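Local coordinates for UBX domain-containing protein 7 (Homo sapiens, PDB 5X3P), which links a subset of neddylated cullin-RING ubiquitin ligases to the segregase VCP/p97 as a ubiquitin-binding adapter, its UBX domain, the part described here, making the p97 contact, at residues 31-36 and 46-51. The protein carries 1 engineered substitution. Residues are numbered along the deposited sequence; the frame is centred on the assembly and turned at random.
Sequences ALVKHV and FELLTN
Thr50 OG1 is gripped by Pro53 O and Arg55 NE, at the end of the same strand from which Leu48 reaches across to Leu32, Val33 and Val36 of the helix. The contact itself is wholly apolar, and Leu48 carries the strand's side of it. With CG turned to lie beside its backbone N (chi1 -49°) and anti to the carbonyl carbon, Leu48 presents both methyls to the helix. CD1 comes up against the branch point of Leu32, 3.8 Å from its CG, and also meets Val33 CG2 at 4.0 Å. The other methyl, CD2, faces the fork of Val36, lying 3.9 Å from Val36 CG2 and only slightly farther from CG1. Cutting Leu48 back to an alanine would probably open a gap among these three side chains, with Val36 losing its apolar partner on the strand. Strands 6-12 and 18-24 cover Leu32 further, and Val77 of strand 74-81 packs beside Leu48. The axes of helix 31-36 and strand 46-50 pass 9.8 Å apart, their directions 125° from each other, so the helix lies diagonally over the strand. Helix 29-38 packed across a mixed sheet, with Leu48 pressed against its inner face, forms part of the hydrophobic core of the ubiquitin-like beta-grasp fold of UBX domains.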
loop_
_atom_site.group_PDB
_atom_site.type_symbol
_atom_site.label_atom_id
_atom_site.label_comp_id
_atom_site.label_asym_id
_atom_site.label_seq_id
_atom_site.Cartn_x
_atom_site.Cartn_y
_atom_site.Cartn_z
ATOM N N ALA A 31 5.676 5.148 -3.565
ATOM C CA ALA A 31 5.842 4.158 -4.625
ATOM C C ALA A 31 4.620 3.243 -4.725
ATOM O O ALA A 31 4.143 2.923 -5.827
ATOM C CB ALA A 31 7.113 3.346 -4.394
ATOM N N LEU A 32 4.124 2.820 -3.567
ATOM C CA LEU A 32 2.930 1.978 -3.506
ATOM C C LEU A 32 1.685 2.758 -3.937
ATOM O O LEU A 32 0.849 2.232 -4.690
ATOM C CB LEU A 32 2.736 1.453 -2.082
ATOM C CG LEU A 32 1.464 0.655 -1.826
ATOM C CD1 LEU A 32 1.392 -0.509 -2.830
ATOM C CD2 LEU A 32 1.471 0.166 -0.350
ATOM N N VAL A 33 1.559 3.998 -3.450
ATOM C CA VAL A 33 0.442 4.869 -3.829
ATOM C C VAL A 33 0.417 5.081 -5.334
ATOM O O VAL A 33 -0.641 4.993 -5.955
ATOM C CB VAL A 33 0.512 6.237 -3.106
ATOM C CG1 VAL A 33 -0.541 7.215 -3.654
ATOM C CG2 VAL A 33 0.300 6.042 -1.604
ATOM N N LYS A 34 1.586 5.354 -5.914
ATOM C CA LYS A 34 1.687 5.580 -7.355
ATOM C C LYS A 34 1.427 4.306 -8.151
ATOM O O LYS A 34 0.832 4.348 -9.222
ATOM C CB LYS A 34 3.055 6.178 -7.733
ATOM C CG LYS A 34 3.188 7.696 -7.493
ATOM C CD LYS A 34 4.617 8.228 -7.811
ATOM C CE LYS A 34 5.056 7.967 -9.267
ATOM N NZ LYS A 34 5.802 6.678 -9.459
ATOM N N HIS A 35 1.867 3.164 -7.633
ATOM C CA HIS A 35 1.575 1.908 -8.312
ATOM C C HIS A 35 0.078 1.659 -8.400
ATOM O O HIS A 35 -0.437 1.256 -9.446
ATOM C CB HIS A 35 2.238 0.716 -7.635
ATOM C CG HIS A 35 1.894 -0.583 -8.286
ATOM N ND1 HIS A 35 2.454 -0.983 -9.480
ATOM C CD2 HIS A 35 1.001 -1.545 -7.947
ATOM C CE1 HIS A 35 1.949 -2.151 -9.831
ATOM N NE2 HIS A 35 1.066 -2.519 -8.916
ATOM N N VAL A 36 -0.631 1.885 -7.296
ATOM C CA VAL A 36 -2.076 1.675 -7.286
ATOM C C VAL A 36 -2.789 2.683 -8.198
ATOM O O VAL A 36 -3.786 2.361 -8.846
ATOM C CB VAL A 36 -2.630 1.710 -5.837
ATOM C CG1 VAL A 36 -4.142 1.734 -5.832
ATOM C CG2 VAL A 36 -2.110 0.493 -5.057
ATOM N N PHE A 46 -9.200 7.031 -3.770
ATOM C CA PHE A 46 -8.942 5.758 -3.071
ATOM C C PHE A 46 -7.837 5.880 -2.027
ATOM O O PHE A 46 -6.946 6.727 -2.150
ATOM C CB PHE A 46 -8.579 4.651 -4.066
ATOM C CG PHE A 46 -9.671 4.352 -5.051
ATOM C CD1 PHE A 46 -9.756 5.058 -6.248
ATOM C CD2 PHE A 46 -10.631 3.391 -4.769
ATOM C CE1 PHE A 46 -10.787 4.800 -7.158
ATOM C CE2 PHE A 46 -11.673 3.130 -5.662
ATOM C CZ PHE A 46 -11.753 3.828 -6.862
ATOM N N GLU A 47 -7.898 5.042 -0.994
ATOM C CA GLU A 47 -6.872 5.037 0.052
ATOM C C GLU A 47 -6.460 3.588 0.280
ATOM O O GLU A 47 -7.144 2.658 -0.189
ATOM C CB GLU A 47 -7.407 5.638 1.344
ATOM C CG GLU A 47 -8.652 4.931 1.920
ATOM C CD GLU A 47 -9.131 5.594 3.192
ATOM O OE1 GLU A 47 -8.276 5.912 4.041
ATOM O OE2 GLU A 47 -10.348 5.821 3.340
ATOM N N LEU A 48 -5.348 3.378 0.969
ATOM C CA LEU A 48 -4.857 2.024 1.171
ATOM C C LEU A 48 -5.001 1.692 2.655
ATOM O O LEU A 48 -4.758 2.543 3.511
ATOM C CB LEU A 48 -3.395 1.907 0.715
ATOM C CG LEU A 48 -3.166 2.491 -0.684
ATOM C CD1 LEU A 48 -1.681 2.593 -1.006
ATOM C CD2 LEU A 48 -3.876 1.645 -1.721
ATOM N N LEU A 49 -5.425 0.469 2.953
ATOM C CA LEU A 49 -5.541 -0.003 4.331
ATOM C C LEU A 49 -4.863 -1.351 4.405
ATOM O O LEU A 49 -5.115 -2.193 3.557
ATOM C CB LEU A 49 -7.005 -0.162 4.737
ATOM C CG LEU A 49 -7.714 1.087 5.255
ATOM C CD1 LEU A 49 -8.219 1.934 4.101
ATOM C CD2 LEU A 49 -8.858 0.729 6.207
ATOM N N THR A 50 -4.000 -1.566 5.397
ATOM C CA THR A 50 -3.400 -2.893 5.557
ATOM C C THR A 50 -4.320 -3.732 6.411
ATOM O O THR A 50 -5.018 -3.195 7.271
ATOM C CB THR A 50 -1.994 -2.851 6.202
ATOM O OG1 THR A 50 -2.081 -2.230 7.496
ATOM C CG2 THR A 50 -1.013 -2.096 5.304
ATOM N N ASN A 51 -4.312 -5.046 6.199
ATOM C CA ASN A 51 -5.215 -5.919 6.958
ATOM C C ASN A 51 -4.800 -6.147 8.419
ATOM O O ASN A 51 -5.537 -5.817 9.349
ATOM C CB ASN A 51 -5.398 -7.272 6.267
ATOM C CG ASN A 51 -6.547 -8.075 6.872
ATOM O OD1 ASN A 51 -7.558 -7.509 7.289
ATOM N ND2 ASN A 51 -6.381 -9.389 6.948
#